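Local coordinates for glycosyl hyrolase, family 3 (Deinococcus radiodurans, PDB 3TEV), which probably hydrolyses O-glycosidic bonds as a family 3 glycoside hydrolase, using a TIM-barrel domain, at residues A75-D80 with V124-N129; C176-P181 with A221-H226; P211-L216 with E251-D256; A238-R243 with A279-R284; G257-D262 with A285-V290. All blocks are in the same frame, centred on the assembly; numbering follows the deposited sequence.

Interaction 1 (A75-D80 with V124-N129); sequences ALIAID and VGINWN
Trp-128 lays its indole against Ala-78, the residue it faces across two neighbouring parallel strands. With its CG anti to the backbone N (chi1 173°), the ring is carried over the methyl, and Ala-78 CB lies above one face, 3.7 Å from the centroid of the five-membered ring, a CH-pi contact. Leu-76 CD2 meets the six-membered side at the ring edge, 4.2 Å from Trp-128 CE3.

Ile-79 and Ile-77 come next in buried surface, on the other face of the sheet, and both cross Ile-126 at about a right angle. The branch methyls Ile-79 CG2 and Ile-126 CG2 approach to 3.9 Å. Between these side chains the backbones pair: Ile-79 N donates to Trp-128 O, while Ile-77 O accepts a bond from Asn-127 N and a weak one from Trp-128 N.

Before the strand 128-129 begins, the Asn-127 amide stands in for main chain. Its CG sits between the backbone N and the carbonyl carbon (chi1 62°), which turns the amide along strand 76-79. OD1 then receives Ile-77 N at 2.8 Å in a nearly straight bond (163°), and ND2 donates to Ala-75 O at 3.0 Å, so two bonds fix the rotation of the amide; ND2 also reaches Phe-331 O.

Gly-125, with positive phi, closes helix 107-124 in a Schellman motif and turns the chain into this pairing. Strand 46-49 pairs with the far edge of 76-79, helices 57-71 and 107-124 cover the isoleucine face, and helix 314-330 packs on Leu-76 and Trp-128.

Interaction 2 (C176-P181 with A221-H226); sequences CAKHFP and AIMTAH
Met-223, a selenomethionine in the crystal, lies against Cys-176, Lys-178 and His-179 on one face of the paired strands. Cys-176 SG rests 3.8 Å from Met-223 CB. The Lys-178 chain runs alongside, its CB 3.9 Å from the same carbon, while SE comes obliquely to the His-179 ring, 4.1 Å from CD2. On the other face the packing is tight: Ile-222 CG2 meets Phe-180 CB at 3.4 Å.

These are adjacent parallel strands of the TIM barrel, and their register slips by one residue in a beta bulge between Ala-177 and Phe-180. A cis peptide precedes His-179 and another Pro-181, within a Lys-His-Phe-Pro sequence found in many family 3 hydrolases. Ahead of the bulge Met-223 N points almost straight at Ala-177 O (2.8 Å, 176°); beyond it Phe-180 N donates to Met-223 O and Ala-225 N to Phe-180 O, so the ladder resumes one residue out of step.

Lys-178 CB also sits over one face of its neighbour's imidazole. The end of Lys-178, extended beyond CG, leads away from strand 221-224, NZ bonding Phe-130 O; His-179 ND1 is hydrogen-bonded to Asp-135 OD2.

Interaction 3 (P211-L216 with E251-D256); sequences PFRALL and EEWGYD
An apolar contact without hydrogen bonds joins two neighbouring helices on the outside of the barrel, with Trp-253 reaching over to Arg-213 and Leu-216, both on the same side of its ring plane. Helix 210-215 leads to strand 221-224 and helix 242-252 to strand 258-261, and the contact lies near the C-terminal ends of both helices.

Trp-253 has the most surface buried here. Arg-213 crosses it at about a right angle and covers one face with its aliphatic part: CB stands over the six-membered ring, 4.0 Å from its centroid, and CD lies 3.3 Å above the ring plane, displaced toward the rim. The arginine chain is extended from CG to NE, which carries the guanidinium past the ring to the pyrrole end, where NH1 is 3.5 Å from Trp-253 NE1. The two planes are 77° apart, so the charged group does not stack on the indole.

Leu-216 divides its two methyls. CD1 packs against Trp-253 CB at 3.7 Å, and CD2 comes obliquely to the Tyr-255 ring, 3.5 Å from CD1 of that residue. Phe-212 CB lies 4.1 Å from Trp-253 CZ3. An alanine in place of Trp-253 would probably open a gap between the helices and set the Arg-213 chain free to move. A hydrogen bond from OH to Thr-219 O holds Tyr-255.

Gly-254, with positive phi, takes the chain out of helix 242-252 between the two aromatic residues. Side-by-side packing of successive helices around a parallel barrel is the hallmark of the TIM-barrel outer layer.

Interaction 4 (A238-R243 with A279-R284); sequences ATLSPR and AVRALR
Leu-240 and Arg-281 meet where the N-terminal end of helix 242-252 approaches helix 275-285 in the outer layer of the barrel. Arg-281 CG is anti to the backbone N, and the chain then bends at chi2 (76°), folding back over the loop that precedes the neighbouring helix. Its NE donates to Leu-240 O at 3.0 Å with an angle of 159°, the carbonyl lying at the edge of the guanidinium and in its plane. Further along, NH2 reaches Pro-242 CD at 3.3 Å.

The aliphatic part of the arginine is used as well: CG packs 3.8 Å from Leu-240 CB. A leucine in place of Arg-281 would probably leave Leu-240 O without this donor and Pro-242 CD without its guanidinium neighbour.

Beside it, Ala-282 allows a close backbone approach. Its CB lies 3.5 Å from Thr-239 O and 4.0 Å from Leu-240 CD2. Thr-239 turns its own hydroxyl to another partner, His-226 ND1.

Ser-241 is the N-cap of helix 242-252, with OG hydrogen-bonded to Ile-244 N and to Asp-233 OD2. The arrangement is that of a capped helix start held against a neighbouring helix in the outer layer of a TIM barrel.

Interaction 5 (G257-D262 with A285-V290); sequences GVIVTD and AGADLV
Val-260 and Leu-289 form the single bridge by which strand 258-261 meets the chain leading into strand 290-291, closing the TIM barrel between its seventh and eighth strands. Their side chains lie side by side, Val-260 CG2 3.9 Å from Leu-289 CD2.

The tight part is polar. Ile-259 is gripped through both its backbone atoms: its N donates to Asp-288 OD2 at 2.8 Å, on the anti side of the carboxylate and nearly straight (168°), and its O accepts Asp-288 N, also at 2.8 Å, and a weak bond from Leu-289 N. With Asp-288 CG anti to its carbonyl carbon (chi1 -56°), the carboxylate reaches back to the strand. It is shared further: OD2 forms a salt bridge with Arg-250 and OD1 with Arg-323, which probably stabilises its negative charge.

Ala-287 CB and Ile-259 CG2 are only loosely apposed, at 4.5 Å, and the contact fades at partly exposed Gly-257. Gly-286, at positive phi in the Schellman motif ending helix 275-285, allows the turn. At the opposite end Thr-261 N donates to Leu-289 O, and Thr-261 OG1 donates to Asp-262 O at 2.9 Å from above the carbonyl plane and is also hydrogen-bonded to Met-291 N.

Interactions 1, 2 and 5 pair strands of one barrel; 3 and 4 lie in the outer layer of helices and connecting loops. Interactions 2 and 5, about 9 Å apart between centres, are joined by the pairing of strands 221-224 and 258-261, Ile-222 N lying 2.8 Å from Val-258 O. Interactions 1 and 5, about 17 Å apart, meet across the barrel interior, Trp-128 CZ2 being 3.8 Å from Val-260 CG1. Phe-180 CE1 of interaction 2 touches Trp-253 CZ3 of interaction 3 at 3.6 Å, while segment 279-284 of interaction 4 runs directly into 285-290 of interaction 5 (centres about 8 Å apart). Asp-80, Lys-178 and Asp-262 lie at the strands' C-terminal ends, where TIM-barrel active sites are found.

Interaction 1 (A75-D80 with V124-N129)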
# COMPACT_ATOMS: atom_id res chain seq x y z
N ALA A 75 -6.83 0.65 14.44
CA ALA A 75 -7.47 0.75 13.13
C ALA A 75 -6.60 1.46 12.08
O ALA A 75 -6.15 2.59 12.30
CB ALA A 75 -8.82 1.47 13.25
N LEU A 76 -6.37 0.79 10.96
CA LEU A 76 -5.87 1.47 9.76
C LEU A 76 -7.03 1.54 8.76
O LEU A 76 -7.55 0.51 8.30
CB LEU A 76 -4.65 0.77 9.17
CG LEU A 76 -3.41 0.79 10.09
CD1 LEU A 76 -2.37 -0.30 9.70
CD2 LEU A 76 -2.75 2.19 10.19
N ILE A 77 -7.46 2.77 8.48
CA ILE A 77 -8.55 3.01 7.56
C ILE A 77 -7.99 3.80 6.38
O ILE A 77 -7.69 5.01 6.48
CB ILE A 77 -9.75 3.73 8.23
CG1 ILE A 77 -10.29 2.87 9.38
CG2 ILE A 77 -10.88 3.93 7.21
CD1 ILE A 77 -11.15 3.59 10.43
N ALA A 78 -7.81 3.08 5.27
CA ALA A 78 -7.14 3.59 4.10
C ALA A 78 -8.16 3.93 3.03
O ALA A 78 -9.26 3.38 3.01
CB ALA A 78 -6.14 2.57 3.56
N ILE A 79 -7.78 4.83 2.14
CA ILE A 79 -8.57 5.10 0.96
C ILE A 79 -7.65 5.13 -0.25
O ILE A 79 -6.48 5.52 -0.15
CB ILE A 79 -9.36 6.44 1.10
CG1 ILE A 79 -10.31 6.64 -0.10
CG2 ILE A 79 -8.40 7.64 1.25
CD1 ILE A 79 -11.46 7.62 0.16
N ASP A 80 -8.16 4.71 -1.39
CA ASP A 80 -7.41 4.83 -2.61
C ASP A 80 -7.88 6.08 -3.38
O ASP A 80 -8.82 6.00 -4.16
CB ASP A 80 -7.51 3.56 -3.45
CG ASP A 80 -6.44 3.49 -4.55
OD1 ASP A 80 -5.75 4.52 -4.80
OD2 ASP A 80 -6.28 2.41 -5.17
N VAL A 124 -12.91 13.11 8.19
CA VAL A 124 -13.87 12.00 8.10
C VAL A 124 -13.42 10.73 8.83
O VAL A 124 -14.20 9.81 9.00
CB VAL A 124 -14.35 11.70 6.65
CG1 VAL A 124 -15.02 12.94 6.04
CG2 VAL A 124 -13.21 11.20 5.77
N GLY A 125 -12.16 10.69 9.25
CA GLY A 125 -11.63 9.63 10.10
C GLY A 125 -10.79 8.61 9.36
O GLY A 125 -10.72 7.43 9.76
N ILE A 126 -10.17 9.06 8.27
CA ILE A 126 -9.26 8.23 7.49
C ILE A 126 -7.83 8.58 7.88
O ILE A 126 -7.49 9.76 8.02
CB ILE A 126 -9.48 8.46 5.96
CG1 ILE A 126 -10.76 7.74 5.52
CG2 ILE A 126 -8.29 7.94 5.15
CD1 ILE A 126 -11.42 8.32 4.25
N ASN A 127 -6.99 7.56 8.08
CA ASN A 127 -5.62 7.81 8.50
C ASN A 127 -4.54 7.28 7.55
O ASN A 127 -3.35 7.27 7.88
CB ASN A 127 -5.39 7.31 9.95
CG ASN A 127 -5.60 5.79 10.11
OD1 ASN A 127 -6.10 5.10 9.21
ND2 ASN A 127 -5.21 5.26 11.26
N TRP A 128 -4.95 6.87 6.35
CA TRP A 128 -4.03 6.33 5.37
C TRP A 128 -4.54 6.63 3.95
O TRP A 128 -5.68 6.33 3.62
CB TRP A 128 -3.87 4.83 5.62
CG TRP A 128 -3.08 4.02 4.61
CD1 TRP A 128 -3.11 4.14 3.23
CD2 TRP A 128 -2.23 2.90 4.89
NE1 TRP A 128 -2.30 3.17 2.65
CE2 TRP A 128 -1.75 2.40 3.65
CE3 TRP A 128 -1.83 2.26 6.06
CZ2 TRP A 128 -0.87 1.31 3.56
CZ3 TRP A 128 -0.96 1.17 5.96
CH2 TRP A 128 -0.48 0.72 4.73
N ASN A 129 -3.68 7.22 3.13
CA ASN A 129 -3.98 7.50 1.73
C ASN A 129 -2.90 6.88 0.84
O ASN A 129 -1.71 7.02 1.12
CB ASN A 129 -4.07 9.01 1.49
CG ASN A 129 -4.67 9.36 0.13
OD1 ASN A 129 -5.28 8.51 -0.53
ND2 ASN A 129 -4.50 10.61 -0.30

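Interaction 2 (C176-P181 with A221-H226)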
# COMPACT_ATOMS: atom_id res chain seq x y z
N CYS A 176 1.19 6.53 1.49
CA CYS A 176 1.86 5.28 1.12
C CYS A 176 2.38 5.42 -0.30
O CYS A 176 1.58 5.55 -1.23
CB CYS A 176 0.88 4.11 1.23
SG CYS A 176 1.57 2.45 0.88
N ALA A 177 3.70 5.41 -0.46
CA ALA A 177 4.33 5.52 -1.77
C ALA A 177 4.07 4.24 -2.59
O ALA A 177 4.13 3.13 -2.05
CB ALA A 177 5.81 5.75 -1.61
N LYS A 178 3.79 4.39 -3.88
CA LYS A 178 3.57 3.23 -4.75
C LYS A 178 4.12 3.51 -6.17
O LYS A 178 4.34 4.68 -6.50
CB LYS A 178 2.09 2.89 -4.79
CG LYS A 178 1.21 4.05 -5.16
CD LYS A 178 -0.27 3.74 -4.98
CE LYS A 178 -1.09 4.75 -5.78
NZ LYS A 178 -2.53 4.69 -5.46
N HIS A 179 4.39 2.48 -6.99
CA HIS A 179 4.37 1.05 -6.62
C HIS A 179 5.78 0.49 -6.69
O HIS A 179 6.33 0.29 -7.77
CB HIS A 179 3.54 0.24 -7.61
CG HIS A 179 2.19 0.81 -7.88
ND1 HIS A 179 2.02 1.99 -8.57
CD2 HIS A 179 0.95 0.37 -7.57
CE1 HIS A 179 0.73 2.25 -8.67
NE2 HIS A 179 0.05 1.28 -8.07
N PHE A 180 6.35 0.22 -5.53
CA PHE A 180 7.72 -0.22 -5.46
C PHE A 180 7.91 -1.60 -6.13
O PHE A 180 7.12 -2.50 -5.89
CB PHE A 180 8.13 -0.26 -4.00
CG PHE A 180 9.54 -0.62 -3.79
CD1 PHE A 180 10.53 0.36 -3.87
CD2 PHE A 180 9.89 -1.93 -3.51
CE1 PHE A 180 11.85 0.02 -3.68
CE2 PHE A 180 11.21 -2.28 -3.33
CZ PHE A 180 12.19 -1.31 -3.41
N PRO A 181 8.97 -1.77 -6.93
CA PRO A 181 10.07 -0.86 -7.18
C PRO A 181 9.93 0.11 -8.37
O PRO A 181 10.94 0.69 -8.77
CB PRO A 181 11.27 -1.80 -7.41
CG PRO A 181 10.77 -3.17 -7.28
CD PRO A 181 9.29 -3.14 -7.37
N ALA A 221 5.12 4.20 4.80
CA ALA A 221 4.57 2.98 4.18
C ALA A 221 4.87 2.95 2.69
O ALA A 221 4.89 4.01 2.01
CB ALA A 221 3.09 2.89 4.40
N ILE A 222 5.10 1.74 2.19
CA ILE A 222 5.38 1.52 0.79
C ILE A 222 4.51 0.38 0.27
O ILE A 222 4.42 -0.65 0.93
CB ILE A 222 6.84 1.12 0.59
CG1 ILE A 222 7.76 2.31 0.93
CG2 ILE A 222 7.07 0.68 -0.87
CD1 ILE A 222 9.25 2.03 0.69
N MSE A 223 3.88 0.56 -0.89
CA MSE A 223 3.10 -0.48 -1.52
C MSE A 223 3.90 -1.08 -2.66
O MSE A 223 4.45 -0.34 -3.51
CB MSE A 223 1.80 0.07 -2.06
CG MSE A 223 0.86 -1.03 -2.57
SE MSE A 223 -0.42 -0.26 -3.78
CE MSE A 223 -2.01 -1.10 -3.21
N THR A 224 3.97 -2.41 -2.68
CA THR A 224 4.77 -3.11 -3.68
C THR A 224 3.98 -3.45 -4.93
O THR A 224 2.77 -3.64 -4.89
CB THR A 224 5.21 -4.46 -3.18
OG1 THR A 224 4.04 -5.30 -3.12
CG2 THR A 224 5.81 -4.33 -1.83
N ALA A 225 4.71 -3.65 -6.00
CA ALA A 225 4.19 -3.92 -7.33
C ALA A 225 4.30 -5.41 -7.70
O ALA A 225 5.34 -6.01 -7.47
CB ALA A 225 5.06 -3.11 -8.29
N HIS A 226 3.27 -5.97 -8.32
CA HIS A 226 3.34 -7.33 -8.88
C HIS A 226 4.15 -7.31 -10.18
O HIS A 226 3.64 -7.66 -11.23
CB HIS A 226 1.94 -7.89 -9.18
CG HIS A 226 1.00 -7.88 -8.02
ND1 HIS A 226 1.38 -8.24 -6.74
CD2 HIS A 226 -0.32 -7.59 -7.96
CE1 HIS A 226 0.33 -8.15 -5.94
NE2 HIS A 226 -0.71 -7.76 -6.65

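Interaction 3 (P211-L216 with E251-D256)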
# COMPACT_ATOMS: atom_id res chain seq x y z
N PRO A 211 13.54 7.60 -6.77
CA PRO A 211 12.65 8.39 -5.88
C PRO A 211 12.35 7.71 -4.53
O PRO A 211 12.29 8.38 -3.51
CB PRO A 211 11.37 8.57 -6.72
CG PRO A 211 11.79 8.27 -8.14
CD PRO A 211 12.86 7.21 -8.01
N PHE A 212 12.19 6.38 -4.53
CA PHE A 212 11.94 5.65 -3.29
C PHE A 212 13.16 5.72 -2.40
O PHE A 212 13.04 5.93 -1.19
CB PHE A 212 11.65 4.18 -3.56
CG PHE A 212 10.38 3.93 -4.31
CD1 PHE A 212 9.15 3.86 -3.64
CD2 PHE A 212 10.41 3.71 -5.68
CE1 PHE A 212 7.96 3.62 -4.34
CE2 PHE A 212 9.23 3.47 -6.39
CZ PHE A 212 8.00 3.43 -5.72
N ARG A 213 14.33 5.54 -3.00
CA ARG A 213 15.56 5.58 -2.23
C ARG A 213 15.74 6.96 -1.61
O ARG A 213 16.04 7.07 -0.42
CB ARG A 213 16.77 5.17 -3.08
CG ARG A 213 18.10 5.05 -2.31
CD ARG A 213 19.06 4.12 -3.08
NE ARG A 213 20.49 4.35 -2.84
CZ ARG A 213 21.46 3.44 -3.06
NH1 ARG A 213 21.16 2.21 -3.51
NH2 ARG A 213 22.73 3.75 -2.82
N ALA A 214 15.53 8.01 -2.40
CA ALA A 214 15.71 9.38 -1.91
C ALA A 214 14.69 9.76 -0.82
O ALA A 214 14.98 10.58 0.05
CB ALA A 214 15.66 10.39 -3.07
N LEU A 215 13.52 9.13 -0.85
CA LEU A 215 12.42 9.55 0.02
C LEU A 215 12.14 8.63 1.22
O LEU A 215 11.18 8.84 1.95
CB LEU A 215 11.14 9.78 -0.81
CG LEU A 215 11.21 10.87 -1.92
CD1 LEU A 215 9.86 11.08 -2.62
CD2 LEU A 215 11.77 12.22 -1.42
N LEU A 216 12.99 7.62 1.41
CA LEU A 216 12.78 6.64 2.49
C LEU A 216 12.54 7.19 3.89
O LEU A 216 11.58 6.78 4.54
CB LEU A 216 13.96 5.67 2.59
CG LEU A 216 14.00 4.46 1.69
CD1 LEU A 216 15.12 3.58 2.24
CD2 LEU A 216 12.66 3.72 1.65
N GLU A 251 17.35 -4.74 4.19
CA GLU A 251 18.76 -4.94 4.52
C GLU A 251 19.69 -3.94 3.86
O GLU A 251 20.46 -3.29 4.54
CB GLU A 251 19.19 -6.40 4.24
CG GLU A 251 18.39 -7.40 5.06
CD GLU A 251 18.78 -8.87 4.85
OE1 GLU A 251 19.35 -9.24 3.78
OE2 GLU A 251 18.51 -9.67 5.76
N GLU A 252 19.63 -3.80 2.54
CA GLU A 252 20.45 -2.81 1.85
C GLU A 252 20.07 -1.38 2.24
O GLU A 252 20.94 -0.57 2.52
CB GLU A 252 20.30 -2.94 0.35
CG GLU A 252 21.29 -3.82 -0.34
CD GLU A 252 21.31 -3.54 -1.84
OE1 GLU A 252 21.70 -2.40 -2.23
OE2 GLU A 252 20.91 -4.45 -2.62
N TRP A 253 18.77 -1.09 2.23
CA TRP A 253 18.29 0.27 2.46
C TRP A 253 17.96 0.60 3.91
O TRP A 253 17.79 1.77 4.23
CB TRP A 253 17.08 0.56 1.58
CG TRP A 253 17.41 0.67 0.12
CD1 TRP A 253 18.62 0.41 -0.48
CD2 TRP A 253 16.52 1.04 -0.92
NE1 TRP A 253 18.53 0.61 -1.83
CE2 TRP A 253 17.25 1.00 -2.13
CE3 TRP A 253 15.16 1.41 -0.95
CZ2 TRP A 253 16.68 1.31 -3.36
CZ3 TRP A 253 14.59 1.71 -2.17
CH2 TRP A 253 15.36 1.67 -3.37
N GLY A 254 17.86 -0.41 4.77
CA GLY A 254 17.54 -0.17 6.18
C GLY A 254 16.11 0.28 6.43
O GLY A 254 15.81 0.83 7.48
N TYR A 255 15.21 0.06 5.47
CA TYR A 255 13.81 0.51 5.63
C TYR A 255 13.06 -0.17 6.78
O TYR A 255 12.96 -1.40 6.81
CB TYR A 255 13.01 0.34 4.34
CG TYR A 255 11.60 0.92 4.38
CD1 TYR A 255 11.39 2.29 4.58
CD2 TYR A 255 10.48 0.10 4.22
CE1 TYR A 255 10.11 2.84 4.62
CE2 TYR A 255 9.17 0.63 4.24
CZ TYR A 255 9.00 2.02 4.44
OH TYR A 255 7.73 2.57 4.47
N ASP A 256 12.51 0.62 7.70
CA ASP A 256 11.76 0.04 8.82
C ASP A 256 10.27 0.43 8.83
O ASP A 256 9.58 0.21 9.82
CB ASP A 256 12.42 0.35 10.18
CG ASP A 256 12.14 -0.74 11.25
OD1 ASP A 256 11.93 -1.95 10.93
OD2 ASP A 256 12.14 -0.38 12.45

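Interaction 4 (A238-R243 with A279-R284)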
# COMPACT_ATOMS: atom_id res chain seq x y z
N ALA A 238 7.88 -8.63 -7.41
CA ALA A 238 8.39 -7.94 -6.22
C ALA A 238 7.62 -8.28 -4.93
O ALA A 238 8.23 -8.50 -3.86
CB ALA A 238 8.42 -6.46 -6.44
N THR A 239 6.29 -8.35 -5.04
CA THR A 239 5.42 -8.60 -3.90
C THR A 239 5.68 -9.98 -3.28
O THR A 239 5.31 -10.22 -2.13
CB THR A 239 3.94 -8.55 -4.32
OG1 THR A 239 3.78 -9.42 -5.44
CG2 THR A 239 3.57 -7.18 -4.81
N LEU A 240 6.30 -10.88 -4.04
CA LEU A 240 6.56 -12.24 -3.54
C LEU A 240 8.05 -12.55 -3.48
O LEU A 240 8.45 -13.72 -3.41
CB LEU A 240 5.85 -13.28 -4.41
CG LEU A 240 4.33 -13.13 -4.62
CD1 LEU A 240 3.82 -14.11 -5.68
CD2 LEU A 240 3.52 -13.24 -3.30
N SER A 241 8.88 -11.52 -3.54
CA SER A 241 10.31 -11.67 -3.66
C SER A 241 11.05 -11.37 -2.36
O SER A 241 11.17 -10.23 -1.96
CB SER A 241 10.83 -10.72 -4.75
OG SER A 241 12.26 -10.70 -4.74
N PRO A 242 11.56 -12.41 -1.68
CA PRO A 242 12.41 -12.08 -0.52
C PRO A 242 13.64 -11.24 -0.89
O PRO A 242 14.07 -10.41 -0.08
CB PRO A 242 12.83 -13.45 0.03
CG PRO A 242 12.57 -14.42 -1.09
CD PRO A 242 11.43 -13.86 -1.90
N ARG A 243 14.21 -11.43 -2.08
CA ARG A 243 15.38 -10.65 -2.49
C ARG A 243 15.05 -9.15 -2.53
O ARG A 243 15.89 -8.31 -2.17
CB ARG A 243 15.94 -11.13 -3.84
CG ARG A 243 16.54 -12.54 -3.80
CD ARG A 243 17.15 -12.98 -5.14
NE ARG A 243 18.21 -12.05 -5.56
CZ ARG A 243 19.29 -12.39 -6.25
NH1 ARG A 243 19.50 -13.65 -6.62
NH2 ARG A 243 20.18 -11.45 -6.57
N ALA A 279 -0.56 -14.89 -0.44
CA ALA A 279 -0.53 -14.05 0.74
C ALA A 279 0.53 -14.53 1.76
O ALA A 279 1.26 -13.73 2.33
CB ALA A 279 -1.90 -13.99 1.37
N VAL A 280 0.64 -15.85 1.94
CA VAL A 280 1.63 -16.39 2.85
C VAL A 280 3.03 -16.09 2.32
O VAL A 280 3.91 -15.65 3.06
CB VAL A 280 1.37 -17.91 3.10
CG1 VAL A 280 2.58 -18.60 3.73
CG2 VAL A 280 0.13 -18.09 3.98
N ARG A 281 3.22 -16.28 1.01
CA ARG A 281 4.50 -16.00 0.37
C ARG A 281 4.90 -14.52 0.50
O ARG A 281 6.06 -14.22 0.79
CB ARG A 281 4.49 -16.49 -1.08
CG ARG A 281 5.73 -16.12 -1.91
CD ARG A 281 7.01 -16.98 -1.63
NE ARG A 281 8.18 -16.52 -2.41
CZ ARG A 281 9.34 -17.19 -2.51
NH1 ARG A 281 9.52 -18.35 -1.89
NH2 ARG A 281 10.32 -16.68 -3.25
N ALA A 282 3.93 -13.60 0.34
CA ALA A 282 4.21 -12.17 0.52
C ALA A 282 4.69 -11.86 1.94
O ALA A 282 5.65 -11.10 2.11
CB ALA A 282 2.98 -11.30 0.18
N LEU A 283 4.01 -12.42 2.94
CA LEU A 283 4.37 -12.15 4.32
C LEU A 283 5.77 -12.71 4.58
O LEU A 283 6.61 -12.01 5.13
CB LEU A 283 3.34 -12.73 5.29
CG LEU A 283 1.98 -12.02 5.27
CD1 LEU A 283 0.92 -12.92 5.90
CD2 LEU A 283 2.02 -10.62 5.97
N ARG A 284 6.03 -13.94 4.12
CA ARG A 284 7.35 -14.56 4.30
C ARG A 284 8.44 -13.76 3.61
O ARG A 284 9.52 -13.55 4.18
CB ARG A 284 7.36 -15.99 3.75
CG ARG A 284 6.74 -17.04 4.64
CD ARG A 284 7.06 -18.46 4.13
NE ARG A 284 6.68 -19.47 5.12
CZ ARG A 284 5.88 -20.50 4.89
NH1 ARG A 284 5.37 -20.71 3.68
NH2 ARG A 284 5.60 -21.34 5.87

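Interaction 5 (G257-D262 with A285-V290)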
# COMPACT_ATOMS: atom_id res chain seq x y z
N GLY A 257 9.76 0.98 7.72
CA GLY A 257 8.35 1.29 7.65
C GLY A 257 7.50 0.10 7.22
O GLY A 257 8.01 -1.01 7.09
N VAL A 258 6.22 0.36 6.96
CA VAL A 258 5.25 -0.67 6.60
C VAL A 258 5.41 -1.05 5.13
O VAL A 258 5.47 -0.16 4.26
CB VAL A 258 3.82 -0.16 6.85
CG1 VAL A 258 2.74 -1.06 6.17
CG2 VAL A 258 3.57 0.02 8.36
N ILE A 259 5.50 -2.34 4.84
CA ILE A 259 5.41 -2.79 3.45
C ILE A 259 4.06 -3.46 3.26
O ILE A 259 3.73 -4.39 4.00
CB ILE A 259 6.52 -3.75 3.10
CG1 ILE A 259 7.88 -3.04 3.27
CG2 ILE A 259 6.33 -4.30 1.68
CD1 ILE A 259 9.08 -3.97 3.12
N VAL A 260 3.28 -2.98 2.29
CA VAL A 260 1.97 -3.55 1.98
C VAL A 260 2.00 -4.07 0.54
O VAL A 260 2.63 -3.46 -0.31
CB VAL A 260 0.79 -2.54 2.26
CG1 VAL A 260 0.95 -1.28 1.42
CG2 VAL A 260 -0.58 -3.17 1.96
N THR A 261 1.35 -5.20 0.27
CA THR A 261 1.29 -5.74 -1.09
C THR A 261 0.23 -5.00 -1.88
O THR A 261 -0.79 -4.60 -1.30
CB THR A 261 0.76 -7.15 -1.11
OG1 THR A 261 -0.66 -7.09 -0.78
CG2 THR A 261 1.52 -8.02 -0.14
N ASP A 262 0.41 -4.84 -3.19
CA ASP A 262 -0.69 -4.40 -4.03
C ASP A 262 -1.84 -5.42 -3.91
O ASP A 262 -1.66 -6.55 -3.41
CB ASP A 262 -0.22 -4.26 -5.49
CG ASP A 262 -1.12 -3.32 -6.34
OD1 ASP A 262 -2.27 -3.03 -5.95
OD2 ASP A 262 -0.66 -2.88 -7.42
N ALA A 285 8.18 -13.31 2.38
CA ALA A 285 9.16 -12.52 1.63
C ALA A 285 9.52 -11.20 2.34
O ALA A 285 10.62 -10.66 2.13
CB ALA A 285 8.65 -12.24 0.22
N GLY A 286 8.61 -10.66 3.15
CA GLY A 286 8.88 -9.41 3.85
C GLY A 286 7.76 -8.37 4.00
O GLY A 286 7.98 -7.35 4.66
N ALA A 287 6.60 -8.59 3.39
CA ALA A 287 5.44 -7.72 3.60
C ALA A 287 4.98 -7.77 5.06
O ALA A 287 5.05 -8.83 5.71
CB ALA A 287 4.29 -8.13 2.71
N ASP A 288 4.52 -6.63 5.57
CA ASP A 288 3.87 -6.58 6.89
C ASP A 288 2.36 -6.76 6.78
O ASP A 288 1.70 -7.12 7.77
CB ASP A 288 4.12 -5.23 7.56
CG ASP A 288 5.58 -4.91 7.67
OD1 ASP A 288 6.30 -5.70 8.32
OD2 ASP A 288 6.02 -3.91 7.07
N LEU A 289 1.82 -6.48 5.59
CA LEU A 289 0.37 -6.32 5.40
C LEU A 289 0.00 -6.83 4.01
O LEU A 289 0.63 -6.45 3.02
CB LEU A 289 -0.04 -4.83 5.51
CG LEU A 289 -1.55 -4.51 5.55
CD1 LEU A 289 -2.29 -5.26 6.71
CD2 LEU A 289 -1.80 -3.00 5.67
N VAL A 290 -1.02 -7.68 3.94
CA VAL A 290 -1.49 -8.17 2.66
C VAL A 290 -2.87 -7.59 2.35
O VAL A 290 -3.79 -7.68 3.18
CB VAL A 290 -1.53 -9.73 2.65
CG1 VAL A 290 -2.23 -10.26 1.39
CG2 VAL A 290 -0.12 -10.30 2.74